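Local structure of glycosyl hydrolase family 88 (Pedobacter heparinus, 3WIW) at residues D91-L94 and A95-K99; A39-Q42 and L43-A47; D378-Y381 and L382-L385. The protein hydrolyses unsaturated glucuronyl saccharides, with specificity for heparin-derived substrates, as a glycoside hydrolase of family 88. All coordinates share one frame; numbering follows the deposited sequence.

Interaction 1 (D91-L94 and A95-K99); sequences DKNL and AAEAK
The Asn93 side chain runs opposite its own N (chi1 176°), beside the carbonyl carbon, and Glu97 swings back beside its N (chi1 -64°), which lets the two, one helical turn apart, meet at the N-terminal end of helix 92-103. This is an i to i+4 contact in the first turns of an N-capped alpha-helix, in a protein of alpha6/alpha6-barrel fold. The Asn93 amide comes up to the methylene of Glu97, ND2 lying 4.0 Å from CG, and the amide and carboxylate planes stand 80° apart. No direct bond joins the two polar ends; a water bridges them, accepting from Asn93 ND2 and donating to Glu97 OE2. Glu97 OE1 forms a salt bridge with Arg100.

Asp91 is the N-cap. Its OD1 accepts from Asn93 N at 2.8 Å, met on the anti side and somewhat out of the carboxylate plane, and so satisfies an amide of the first turn. The bond from Ala95 N to Asp91 O is weak. The following i to i+4 bonds are shorter, Ala98 N lying 2.8 Å from Leu94 O. Leu94 turns its side chain to Leu43 and Thr44 of helix 30-49, and Ala98 packs on Leu82 and Trp83 of helix 77-89. Nearer the backbone than the water bridge, Glu97 CG lies 3.2 Å from Asn93 O, the same oxygen that accepts from Glu97 N.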
loop_
_atom_site.group_PDB
_atom_site.type_symbol
_atom_site.label_atom_id
_atom_site.label_comp_id
_atom_site.label_asym_id
_atom_site.label_seq_id
_atom_site.Cartn_x
_atom_site.Cartn_y
_atom_site.Cartn_z
ATOM N N ASP A 91 6.437 21.040 -7.573
ATOM C CA ASP A 91 6.087 22.144 -6.698
ATOM C C ASP A 91 6.968 22.119 -5.455
ATOM O O ASP A 91 6.798 21.262 -4.585
ATOM C CB ASP A 91 4.610 22.028 -6.314
ATOM C CG ASP A 91 4.113 23.212 -5.521
ATOM O OD1 ASP A 91 4.927 23.890 -4.857
ATOM O OD2 ASP A 91 2.893 23.453 -5.565
ATOM N N LYS A 92 7.882 23.084 -5.359
ATOM C CA LYS A 92 8.810 23.135 -4.237
ATOM C C LYS A 92 8.125 23.272 -2.883
ATOM O O LYS A 92 8.648 22.808 -1.872
ATOM C CB LYS A 92 9.845 24.237 -4.448
ATOM C CG LYS A 92 10.750 23.951 -5.626
ATOM C CD LYS A 92 11.597 22.717 -5.349
ATOM C CE LYS A 92 12.486 22.360 -6.531
ATOM N NZ LYS A 92 13.513 21.356 -6.143
ATOM N N ASN A 93 6.937 23.867 -2.855
ATOM C CA ASN A 93 6.230 23.941 -1.588
ATOM C C ASN A 93 5.853 22.548 -1.063
ATOM O O ASN A 93 5.903 22.288 0.152
ATOM C CB ASN A 93 4.984 24.809 -1.698
ATOM C CG ASN A 93 4.192 24.819 -0.417
ATOM O OD1 ASN A 93 4.659 25.321 0.610
ATOM N ND2 ASN A 93 3.008 24.235 -0.451
ATOM N N LEU A 94 5.467 21.650 -1.969
ATOM C CA LEU A 94 5.134 20.291 -1.569
ATOM C C LEU A 94 6.356 19.538 -1.039
ATOM O O LEU A 94 6.223 18.738 -0.130
ATOM C CB LEU A 94 4.445 19.520 -2.698
ATOM C CG LEU A 94 3.025 19.979 -3.057
ATOM C CD1 LEU A 94 2.430 19.010 -4.056
ATOM C CD2 LEU A 94 2.147 20.108 -1.803
ATOM N N ALA A 95 7.542 19.812 -1.573
ATOM C CA ALA A 95 8.760 19.202 -1.027
ATOM C C ALA A 95 9.049 19.714 0.391
ATOM O O ALA A 95 9.461 18.955 1.270
ATOM C CB ALA A 95 9.940 19.450 -1.945
ATOM N N ALA A 96 8.829 21.006 0.607
ATOM C CA ALA A 96 9.029 21.595 1.928
ATOM C C ALA A 96 8.036 21.002 2.930
ATOM O O ALA A 96 8.400 20.677 4.062
ATOM C CB ALA A 96 8.923 23.119 1.877
ATOM N N GLU A 97 6.775 20.875 2.519
ATOM C CA GLU A 97 5.770 20.279 3.386
ATOM C C GLU A 97 6.083 18.810 3.638
ATOM O O GLU A 97 5.938 18.321 4.759
ATOM C CB GLU A 97 4.371 20.437 2.782
ATOM C CG GLU A 97 3.895 21.889 2.656
ATOM C CD GLU A 97 3.395 22.480 3.963
ATOM O OE1 GLU A 97 3.734 21.956 5.049
ATOM O OE2 GLU A 97 2.653 23.482 3.896
ATOM N N ALA A 98 6.516 18.093 2.605
ATOM C CA ALA A 98 6.853 16.685 2.794
ATOM C C ALA A 98 7.964 16.523 3.830
ATOM O O ALA A 98 7.879 15.644 4.666
ATOM C CB ALA A 98 7.235 16.021 1.480
ATOM N N LYS A 99 8.957 17.405 3.813
ATOM C CA LYS A 99 10.034 17.370 4.805
ATOM C C LYS A 99 9.458 17.557 6.229
ATOM O O LYS A 99 9.754 16.770 7.132
ATOM C CB LYS A 99 11.056 18.448 4.484
ATOM C CG LYS A 99 12.160 18.570 5.509
ATOM C CD LYS A 99 13.186 19.613 5.105
ATOM C CE LYS A 99 14.294 19.638 6.123
ATOM N NZ LYS A 99 15.310 20.681 5.837
HETATM O O HOH W 1 1.115 23.764 1.665
#

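Interaction 2 (A39-Q42 and L43-A47); sequences AVIQ and LTRAA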
loop_
_atom_site.group_PDB
_atom_site.type_symbol
_atom_site.label_atom_id
_atom_site.label_comp_id
_atom_site.label_asym_id
_atom_site.label_seq_id
_atom_site.Cartn_x
_atom_site.Cartn_y
_atom_site.Cartn_z
ATOM N N ALA A 39 -5.027 17.080 -7.278
ATOM C CA ALA A 39 -4.264 16.464 -6.205
ATOM C C ALA A 39 -3.293 17.455 -5.565
ATOM O O ALA A 39 -3.161 17.503 -4.338
ATOM C CB ALA A 39 -3.527 15.241 -6.721
ATOM N N VAL A 40 -2.635 18.256 -6.391
ATOM C CA VAL A 40 -1.695 19.250 -5.885
ATOM C C VAL A 40 -2.416 20.272 -5.002
ATOM O O VAL A 40 -1.926 20.624 -3.928
ATOM C CB VAL A 40 -0.953 19.923 -7.047
ATOM C CG1 VAL A 40 -0.111 21.083 -6.549
ATOM C CG2 VAL A 40 -0.059 18.896 -7.734
ATOM N N ILE A 41 -3.591 20.729 -5.430
ATOM C CA ILE A 41 -4.364 21.663 -4.611
ATOM C C ILE A 41 -4.762 21.034 -3.275
ATOM O O ILE A 41 -4.608 21.655 -2.206
ATOM C CB ILE A 41 -5.620 22.167 -5.353
ATOM C CG1 ILE A 41 -5.209 23.082 -6.503
ATOM C CG2 ILE A 41 -6.529 22.938 -4.415
ATOM C CD1 ILE A 41 -6.314 23.303 -7.515
ATOM N N GLN A 42 -5.260 19.804 -3.327
ATOM C CA GLN A 42 -5.687 19.112 -2.116
ATOM C C GLN A 42 -4.530 18.989 -1.126
ATOM O O GLN A 42 -4.681 19.317 0.060
ATOM C CB GLN A 42 -6.257 17.734 -2.464
ATOM C CG GLN A 42 -7.598 17.774 -3.230
ATOM C CD GLN A 42 -8.739 18.383 -2.414
ATOM O OE1 GLN A 42 -8.794 19.594 -2.216
ATOM N NE2 GLN A 42 -9.646 17.532 -1.918
ATOM N N LEU A 43 -3.372 18.537 -1.616
ATOM C CA LEU A 43 -2.204 18.354 -0.775
ATOM C C LEU A 43 -1.721 19.680 -0.215
ATOM O O LEU A 43 -1.296 19.749 0.938
ATOM C CB LEU A 43 -1.078 17.689 -1.567
ATOM C CG LEU A 43 -1.320 16.220 -1.898
ATOM C CD1 LEU A 43 -0.210 15.706 -2.818
ATOM C CD2 LEU A 43 -1.452 15.351 -0.628
ATOM N N THR A 44 -1.773 20.734 -1.025
ATOM C CA THR A 44 -1.362 22.055 -0.566
ATOM C C THR A 44 -2.223 22.495 0.617
ATOM O O THR A 44 -1.705 22.935 1.653
ATOM C CB THR A 44 -1.452 23.085 -1.700
ATOM O OG1 THR A 44 -0.590 22.678 -2.765
ATOM C CG2 THR A 44 -1.074 24.492 -1.228
ATOM N N ARG A 45 -3.535 22.340 0.481
ATOM C CA ARG A 45 -4.448 22.719 1.547
ATOM C C ARG A 45 -4.295 21.796 2.763
ATOM O O ARG A 45 -4.340 22.263 3.903
ATOM C CB ARG A 45 -5.894 22.663 1.047
ATOM C CG ARG A 45 -6.237 23.609 -0.102
ATOM C CD ARG A 45 -6.212 25.061 0.302
ATOM N NE ARG A 45 -7.062 25.419 1.446
ATOM C CZ ARG A 45 -8.372 25.680 1.407
ATOM N NH1 ARG A 45 -9.078 25.585 0.282
ATOM N NH2 ARG A 45 -8.998 26.029 2.525
ATOM N N ALA A 46 -4.154 20.489 2.533
ATOM C CA ALA A 46 -3.965 19.551 3.641
ATOM C C ALA A 46 -2.735 19.914 4.479
ATOM O O ALA A 46 -2.792 19.947 5.715
ATOM C CB ALA A 46 -3.847 18.136 3.119
ATOM N N ALA A 47 -1.620 20.189 3.810
ATOM C CA ALA A 47 -0.373 20.471 4.533
ATOM C C ALA A 47 -0.439 21.802 5.304
ATOM O O ALA A 47 0.257 21.983 6.290
ATOM C CB ALA A 47 0.803 20.443 3.577
#
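Val40 and Thr44 lie one turn apart on helix 30-49, their side chains crossing at a slant, with Val40 CG1 coming 4.1 Å from Thr44 OG1. The hydroxyl is directed back along the helix to the carbonyl of Val40: OG1 lies anti to the carbonyl carbon of Thr44 (chi1 -60°), beside the backbone N, and donates to Val40 O at 2.7 Å. That oxygen also accepts from Thr44 N at 2.9 Å. The two donors arrive from opposite faces of the carbonyl plane, the hydroxyl well above it, 37° out, and the amide tilted less. Two bonds from one residue grip a single acceptor, and the hydroxyl bond holds the rotation of the threonine side chain.

Leu43 folds back in a similar way but with carbon alone: its CG sits 3.3 Å from Ala39 O, which accepts from Leu43 N. Arg45 repeats this on the exposed side, where its CG lies 3.3 Å from Ile41 O before the chain bends at chi2 and chi3 and carries the guanidinium group away. Gln42 is turned from the following turn, and its buried amide is held by backbone groups of a loop, OE1 accepting from Gly350 N while NE2 donates to Glu351 O and Phe355 O. Leu43 meets Leu94 of helix 92-103 and Leu382 of helix 375-392, and Ala46 touches Phe78 of helix 77-89. A hydroxyl bonded to the carbonyl four residues earlier is a familiar feature of threonine within an alpha-helix, found here in the first of the twelve helices that fit the alpha6/alpha6-barrel.

Interaction 3 (D378-Y381 and L382-L385); sequences DYYY and LEAL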
loop_
_atom_site.group_PDB
_atom_site.type_symbol
_atom_site.label_atom_id
_atom_site.label_comp_id
_atom_site.label_asym_id
_atom_site.label_seq_id
_atom_site.Cartn_x
_atom_site.Cartn_y
_atom_site.Cartn_z
ATOM N N ASP A 378 -4.956 7.476 -1.184
ATOM C CA ASP A 378 -4.361 8.610 -1.884
ATOM C C ASP A 378 -2.893 8.335 -2.245
ATOM O O ASP A 378 -2.459 8.689 -3.356
ATOM C CB ASP A 378 -4.428 9.890 -1.045
ATOM C CG ASP A 378 -5.841 10.395 -0.808
ATOM O OD1 ASP A 378 -6.813 9.849 -1.368
ATOM O OD2 ASP A 378 -5.981 11.401 -0.081
ATOM N N TYR A 379 -2.141 7.709 -1.333
ATOM C CA TYR A 379 -0.745 7.425 -1.550
ATOM C C TYR A 379 -0.576 6.514 -2.761
ATOM O O TYR A 379 0.188 6.832 -3.694
ATOM C CB TYR A 379 -0.208 6.765 -0.290
ATOM C CG TYR A 379 1.225 6.314 -0.417
ATOM C CD1 TYR A 379 2.300 7.190 -0.164
ATOM C CD2 TYR A 379 1.532 4.983 -0.775
ATOM C CE1 TYR A 379 3.622 6.750 -0.253
ATOM C CE2 TYR A 379 2.858 4.543 -0.874
ATOM C CZ TYR A 379 3.890 5.434 -0.606
ATOM O OH TYR A 379 5.197 5.042 -0.668
ATOM N N TYR A 380 -1.301 5.392 -2.786
ATOM C CA TYR A 380 -1.145 4.450 -3.898
ATOM C C TYR A 380 -1.740 4.980 -5.198
ATOM O O TYR A 380 -1.247 4.658 -6.275
ATOM C CB TYR A 380 -1.626 3.022 -3.547
ATOM C CG TYR A 380 -0.710 2.406 -2.510
ATOM C CD1 TYR A 380 0.599 2.011 -2.831
ATOM C CD2 TYR A 380 -1.123 2.306 -1.181
ATOM C CE1 TYR A 380 1.470 1.489 -1.866
ATOM C CE2 TYR A 380 -0.267 1.791 -0.204
ATOM C CZ TYR A 380 1.034 1.391 -0.555
ATOM O OH TYR A 380 1.861 0.931 0.422
ATOM N N TYR A 381 -2.755 5.839 -5.105
ATOM C CA TYR A 381 -3.269 6.494 -6.292
ATOM C C TYR A 381 -2.236 7.417 -6.930
ATOM O O TYR A 381 -1.986 7.339 -8.136
ATOM C CB TYR A 381 -4.535 7.270 -5.935
ATOM C CG TYR A 381 -5.089 8.135 -7.037
ATOM C CD1 TYR A 381 -5.627 7.570 -8.194
ATOM C CD2 TYR A 381 -5.106 9.511 -6.908
ATOM C CE1 TYR A 381 -6.186 8.380 -9.214
ATOM C CE2 TYR A 381 -5.654 10.329 -7.899
ATOM C CZ TYR A 381 -6.187 9.755 -9.048
ATOM O OH TYR A 381 -6.718 10.571 -10.022
ATOM N N LEU A 382 -1.585 8.269 -6.133
ATOM C CA LEU A 382 -0.553 9.117 -6.728
ATOM C C LEU A 382 0.636 8.282 -7.210
ATOM O O LEU A 382 1.248 8.610 -8.242
ATOM C CB LEU A 382 -0.097 10.245 -5.794
ATOM C CG LEU A 382 -1.165 11.291 -5.463
ATOM C CD1 LEU A 382 -0.491 12.505 -4.864
ATOM C CD2 LEU A 382 -1.988 11.695 -6.694
ATOM N N GLU A 383 0.967 7.197 -6.514
ATOM C CA GLU A 383 2.043 6.324 -6.987
ATOM C C GLU A 383 1.693 5.781 -8.367
ATOM O O GLU A 383 2.524 5.781 -9.286
ATOM C CB GLU A 383 2.248 5.187 -6.012
ATOM C CG GLU A 383 3.482 4.364 -6.317
ATOM C CD GLU A 383 3.603 3.253 -5.324
ATOM O OE1 GLU A 383 4.301 3.448 -4.316
ATOM O OE2 GLU A 383 2.965 2.188 -5.512
ATOM N N ALA A 384 0.433 5.369 -8.534
ATOM C CA ALA A 384 -0.026 4.860 -9.823
ATOM C C ALA A 384 0.012 5.939 -10.922
ATOM O O ALA A 384 0.430 5.673 -12.060
ATOM C CB ALA A 384 -1.433 4.259 -9.680
ATOM N N LEU A 385 -0.403 7.161 -10.586
ATOM C CA LEU A 385 -0.320 8.259 -11.546
ATOM C C LEU A 385 1.131 8.500 -11.979
ATOM O O LEU A 385 1.405 8.725 -13.155
ATOM C CB LEU A 385 -0.882 9.562 -10.979
ATOM C CG LEU A 385 -2.372 9.596 -10.640
ATOM C CD1 LEU A 385 -2.832 11.018 -10.404
ATOM C CD2 LEU A 385 -3.223 8.968 -11.728
HETATM O O HOH W 2 5.481 2.623 -1.931
#
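This is a buried i to i+4 contact in helix 375-392 of the alpha6/alpha6-barrel, about 9 Å from the centre of the chain to the centre of the contact, with an apolar pair at Tyr381 and Leu385 and a polar cluster round Glu383. A chi1 of 173° places the Tyr381 ring beside its carbonyl carbon and carries it along the helix to Leu385. Leu385 CG covers one face towards the rim, and CD1 makes an off-centre CH-pi contact, 4.2 Å from the centroid of the Tyr381 ring. Leu382 adds its CD2, 3.8 Å from Tyr381 CD2. With an alanine here instead of Tyr381, Leu385 would probably lose its aromatic partner, a gap would open beside Leu382 and Ser341 OG would be left without the phenolic hydroxyl it bonds.

Glu383 extends alongside the Tyr379 and Tyr380 rings, its carboxylate near both. Its OE2 lies at the edge of the Tyr380 ring, 3.6 Å from Tyr380 CD1, with ring and carboxylate planes 80° apart. A water donates to Glu383 OE1 and is hydrogen-bonded to Tyr379 OH at 2.7 Å. The buried carboxylate has further partners in Tyr84, Tyr253 and Ser314, while Tyr379 OH bonds Asn127. Tyr379 CD2 lies 3.4 Å above the centre of the Tyr380 ring. Around the helix, Leu382 packs against helices 30-49 and 77-89, whereas Tyr380 and Ala384 lean on helix 306-322.

Overall arrangement
Along the chain the order is interaction 2, interaction 1, interaction 3, each confined to one helix: 30-49, 92-103 and 375-392. Interactions 1 and 2 lie towards the periphery with centres about 11 Å apart, and they touch where Glu97 CD meets Ala47 CB at 3.3 Å. Interaction 3 is deeper, its centre about 14 Å from that of interaction 2, which it touches through Leu382 on Ala39 and Leu43. Interactions 1 and 3 do not touch, their nearest atoms being about 7 Å apart. Helix 30-49 touches both, and helix 77-89 also packs against each. The N-terminal part of the chain is thus packed onto the C-terminal helix, whose Tyr380 side chain lies beside the predicted substrate-binding Trp250.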